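Side-chain contact in ribulose bisphosphate carboxylase (Pyrococcus horikoshii, PDB 2D69), which probably catalyses the carboxylation of ribulose 1,5-bisphosphate to two molecules of 3-phosphoglycerate, in an archaeal pathway of AMP degradation: residues F73-H78 with Y82-A87. Residues are numbered along the deposited sequence; the frame is centred on the assembly and turned at random.
Sequences FYLEKH and YIAKIA. With SO4 (sulfate ion), chain G.
Tyr74 and Lys85 meet on one face of an antiparallel beta hairpin at the edge of the mixed sheet in the N-terminal domain of this form III Rubisco, and show how a long lysine can serve an aromatic ring twice. The extended Lys85 chain runs over the tyrosine, placing CE 3.8 Å from the ring centroid, only 7° off the normal, as a CH-pi contact, while NZ makes a cation-pi contact over the same face. With chi1 at 173°, Tyr74 swings its ring beside its own carbonyl carbon, where CE2 also reaches Ile83 CG2 at 3.9 Å. Were Tyr74 replaced by an alanine, CE and NZ of Lys85 would probably be freer to turn and Ile83 CG2 left without its aromatic neighbour.

Lys85 has a second aromatic companion: Phe73 CZ lies 3.6 Å from Lys85 CB, and the phenylalanine turns the edge of its ring to Ala87 N. Phe73 and Tyr74 together stand opposite the single Lys85, a classic beta bulge. Its backbone bonds are Phe73 N to Lys85 O and Lys85 N to Tyr74 O; beyond it, Glu76 and Ile83 exchange a reciprocal pair.

Nearer the turn, Lys77 NZ stands over one face of the Tyr82 ring, 4.2 Å from its centroid. NZ also hydrogen-bonds Gly81 O, drawing the bent chain toward the turn. Strand 26-34 flanks 82-87, bonding to Tyr82, Ala84 and Ile86. At the turn end too, on the face of Tyr74 and Lys85, Ile83 CD1 sits over one face of the His78 imidazole, whose NE2 makes a weak 3.4 Å hydrogen bond to sulfate O4.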
ATOM      1  N   PHE A  73      30.475  32.553 -29.692  1.00 18.02           N
ATOM      2  CA  PHE A  73      30.120  33.208 -30.940  1.00 18.14           C
ATOM      3  C   PHE A  73      30.128  34.751 -30.898  1.00 18.66           C
ATOM      4  O   PHE A  73      30.058  35.417 -31.959  1.00 19.45           O
ATOM      5  CB  PHE A  73      28.785  32.668 -31.430  1.00 17.23           C
ATOM      6  CG  PHE A  73      27.592  33.134 -30.647  1.00 18.33           C
ATOM      7  CD1 PHE A  73      26.936  34.312 -31.001  1.00 19.26           C
ATOM      8  CD2 PHE A  73      27.105  32.382 -29.564  1.00 16.61           C
ATOM      9  CE1 PHE A  73      25.821  34.756 -30.291  1.00 19.17           C
ATOM     10  CE2 PHE A  73      25.973  32.802 -28.847  1.00 17.43           C
ATOM     11  CZ  PHE A  73      25.325  33.986 -29.211  1.00 19.34           C
ATOM     12  N   TYR A  74      30.201  35.293 -29.683  1.00 18.97           N
ATOM     13  CA  TYR A  74      30.288  36.727 -29.435  1.00 19.60           C
ATOM     14  C   TYR A  74      31.333  36.990 -28.359  1.00 19.36           C
ATOM     15  O   TYR A  74      31.346  36.332 -27.325  1.00 18.44           O
ATOM     16  CB  TYR A  74      28.932  37.231 -28.962  1.00 20.52           C
ATOM     17  CG  TYR A  74      28.874  38.676 -28.506  1.00 21.10           C
ATOM     18  CD1 TYR A  74      28.209  39.642 -29.285  1.00 24.29           C
ATOM     19  CD2 TYR A  74      29.418  39.067 -27.293  1.00 20.58           C
ATOM     20  CE1 TYR A  74      28.100  40.963 -28.869  1.00 25.27           C
ATOM     21  CE2 TYR A  74      29.319  40.382 -26.862  1.00 22.15           C
ATOM     22  CZ  TYR A  74      28.655  41.329 -27.658  1.00 24.59           C
ATOM     23  OH  TYR A  74      28.562  42.636 -27.249  1.00 26.42           O
ATOM     24  N   LEU A  75      32.193  37.964 -28.591  1.00 18.37           N
ATOM     25  CA  LEU A  75      33.219  38.312 -27.620  1.00 19.18           C
ATOM     26  C   LEU A  75      33.639  39.765 -27.786  1.00 19.56           C
ATOM     27  O   LEU A  75      34.209  40.113 -28.794  1.00 20.09           O
ATOM     28  CB  LEU A  75      34.448  37.411 -27.786  1.00 19.18           C
ATOM     29  CG  LEU A  75      35.612  37.775 -26.855  1.00 19.09           C
ATOM     30  CD1 LEU A  75      35.115  37.653 -25.397  1.00 19.26           C
ATOM     31  CD2 LEU A  75      36.843  36.909 -27.070  1.00 16.34           C
ATOM     32  N   GLU A  76      33.344  40.606 -26.806  1.00 20.22           N
ATOM     33  CA  GLU A  76      33.655  42.034 -26.903  1.00 21.13           C
ATOM     34  C   GLU A  76      34.048  42.602 -25.553  1.00 21.24           C
ATOM     35  O   GLU A  76      33.617  42.140 -24.515  1.00 20.17           O
ATOM     36  CB  GLU A  76      32.471  42.858 -27.445  1.00 21.68           C
ATOM     37  CG  GLU A  76      31.846  42.360 -28.754  1.00 24.00           C
ATOM     38  CD  GLU A  76      32.685  42.632 -29.996  1.00 26.84           C
ATOM     39  OE1 GLU A  76      33.786  43.229 -29.907  1.00 28.02           O
ATOM     40  OE2 GLU A  76      32.224  42.239 -31.084  1.00 27.79           O
ATOM     41  N   LYS A  77      34.867  43.645 -25.596  1.00 21.30           N
ATOM     42  CA  LYS A  77      35.281  44.335 -24.398  1.00 22.09           C
ATOM     43  C   LYS A  77      34.038  44.930 -23.694  1.00 21.56           C
ATOM     44  O   LYS A  77      33.085  45.311 -24.354  1.00 21.91           O
ATOM     45  CB  LYS A  77      36.324  45.395 -24.787  1.00 22.26           C
ATOM     46  CG  LYS A  77      37.101  45.937 -23.607  1.00 26.44           C
ATOM     47  CD  LYS A  77      38.643  46.069 -23.795  1.00 27.78           C
ATOM     48  CE  LYS A  77      39.364  45.936 -22.372  1.00 29.63           C
ATOM     49  NZ  LYS A  77      38.529  45.224 -21.232  1.00 24.59           N
ATOM     50  N   HIS A  78      34.038  44.934 -22.360  1.00 21.42           N
ATOM     51  CA  HIS A  78      32.970  45.523 -21.537  1.00 21.35           C
ATOM     52  C   HIS A  78      33.579  45.992 -20.225  1.00 21.14           C
ATOM     53  O   HIS A  78      33.886  45.164 -19.374  1.00 20.70           O
ATOM     54  CB  HIS A  78      31.844  44.515 -21.224  1.00 21.12           C
ATOM     55  CG  HIS A  78      30.709  45.103 -20.444  1.00 21.66           C
ATOM     56  ND1 HIS A  78      29.612  45.692 -21.046  1.00 25.01           N
ATOM     57  CD2 HIS A  78      30.508  45.214 -19.112  1.00 21.85           C
ATOM     58  CE1 HIS A  78      28.794  46.150 -20.114  1.00 24.15           C
ATOM     59  NE2 HIS A  78      29.315  45.876 -18.932  1.00 23.78           N
ATOM     60  N   TYR A  82      35.209  41.664 -20.351  1.00 14.57           N
ATOM     61  CA  TYR A  82      34.710  41.138 -21.611  1.00 14.64           C
ATOM     62  C   TYR A  82      33.349  40.480 -21.387  1.00 14.05           C
ATOM     63  O   TYR A  82      33.094  39.922 -20.315  1.00 13.63           O
ATOM     64  CB  TYR A  82      35.664  40.070 -22.154  1.00 14.61           C
ATOM     65  CG  TYR A  82      37.012  40.653 -22.467  1.00 14.16           C
ATOM     66  CD1 TYR A  82      37.277  41.222 -23.706  1.00 15.39           C
ATOM     67  CD2 TYR A  82      37.989  40.703 -21.492  1.00 15.29           C
ATOM     68  CE1 TYR A  82      38.528  41.796 -23.989  1.00 15.07           C
ATOM     69  CE2 TYR A  82      39.259  41.299 -21.744  1.00 16.89           C
ATOM     70  CZ  TYR A  82      39.515  41.839 -22.988  1.00 17.18           C
ATOM     71  OH  TYR A  82      40.759  42.402 -23.210  1.00 18.43           O
ATOM     72  N   ILE A  83      32.473  40.570 -22.374  1.00 14.25           N
ATOM     73  CA  ILE A  83      31.290  39.717 -22.390  1.00 15.03           C
ATOM     74  C   ILE A  83      31.504  38.677 -23.473  1.00 14.92           C
ATOM     75  O   ILE A  83      32.062  39.004 -24.544  1.00 16.20           O
ATOM     76  CB  ILE A  83      30.021  40.554 -22.569  1.00 15.70           C
ATOM     77  CG1 ILE A  83      29.691  41.250 -21.236  1.00 17.25           C
ATOM     78  CG2 ILE A  83      28.844  39.699 -23.009  1.00 16.43           C
ATOM     79  CD1 ILE A  83      28.469  42.251 -21.268  1.00 19.71           C
ATOM     80  N   ALA A  84      31.234  37.413 -23.142  1.00 15.00           N
ATOM     81  CA  ALA A  84      31.073  36.349 -24.131  1.00 14.38           C
ATOM     82  C   ALA A  84      29.645  35.829 -24.123  1.00 14.96           C
ATOM     83  O   ALA A  84      29.033  35.744 -23.073  1.00 14.46           O
ATOM     84  CB  ALA A  84      32.014  35.218 -23.850  1.00 15.02           C
ATOM     85  N   LYS A  85      29.127  35.500 -25.305  1.00 13.97           N
ATOM     86  CA  LYS A  85      27.905  34.741 -25.419  1.00 14.49           C
ATOM     87  C   LYS A  85      28.312  33.422 -26.002  1.00 14.28           C
ATOM     88  O   LYS A  85      29.115  33.355 -26.939  1.00 14.25           O
ATOM     89  CB  LYS A  85      26.897  35.434 -26.326  1.00 14.88           C
ATOM     90  CG  LYS A  85      26.664  36.884 -26.003  1.00 15.62           C
ATOM     91  CD  LYS A  85      25.519  37.446 -26.848  1.00 19.10           C
ATOM     92  CE  LYS A  85      25.404  38.972 -26.724  1.00 22.38           C
ATOM     93  NZ  LYS A  85      24.552  39.577 -27.798  1.00 24.59           N
ATOM     94  N   ILE A  86      27.772  32.362 -25.442  1.00 13.34           N
ATOM     95  CA  ILE A  86      28.177  31.006 -25.787  1.00 14.45           C
ATOM     96  C   ILE A  86      26.929  30.199 -26.108  1.00 13.97           C
ATOM     97  O   ILE A  86      25.894  30.358 -25.449  1.00 13.18           O
ATOM     98  CB  ILE A  86      28.976  30.350 -24.640  1.00 14.72           C
ATOM     99  CG1 ILE A  86      30.211  31.216 -24.270  1.00 15.25           C
ATOM    100  CG2 ILE A  86      29.414  28.940 -25.067  1.00 17.02           C
ATOM    101  CD1 ILE A  86      31.040  30.681 -23.034  1.00 13.97           C
ATOM    102  N   ALA A  87      27.042  29.394 -27.155  1.00 13.77           N
ATOM    103  CA  ALA A  87      25.946  28.585 -27.649  1.00 14.35           C
ATOM    104  C   ALA A  87      26.158  27.111 -27.341  1.00 14.18           C
ATOM    105  O   ALA A  87      27.240  26.588 -27.565  1.00 13.79           O
ATOM    106  CB  ALA A  87      25.776  28.779 -29.141  1.00 14.36           C
TER
HETATM  107  S   SO4 G1003      29.115  43.811 -15.147  1.00115.33           S
HETATM  108  O1  SO4 G1003      29.702  44.540 -14.024  1.00115.34           O
HETATM  109  O2  SO4 G1003      30.173  43.365 -16.043  1.00115.42           O
HETATM  110  O3  SO4 G1003      28.384  42.644 -14.647  1.00113.30           O
HETATM  111  O4  SO4 G1003      28.255  44.725 -15.900  1.00115.22           O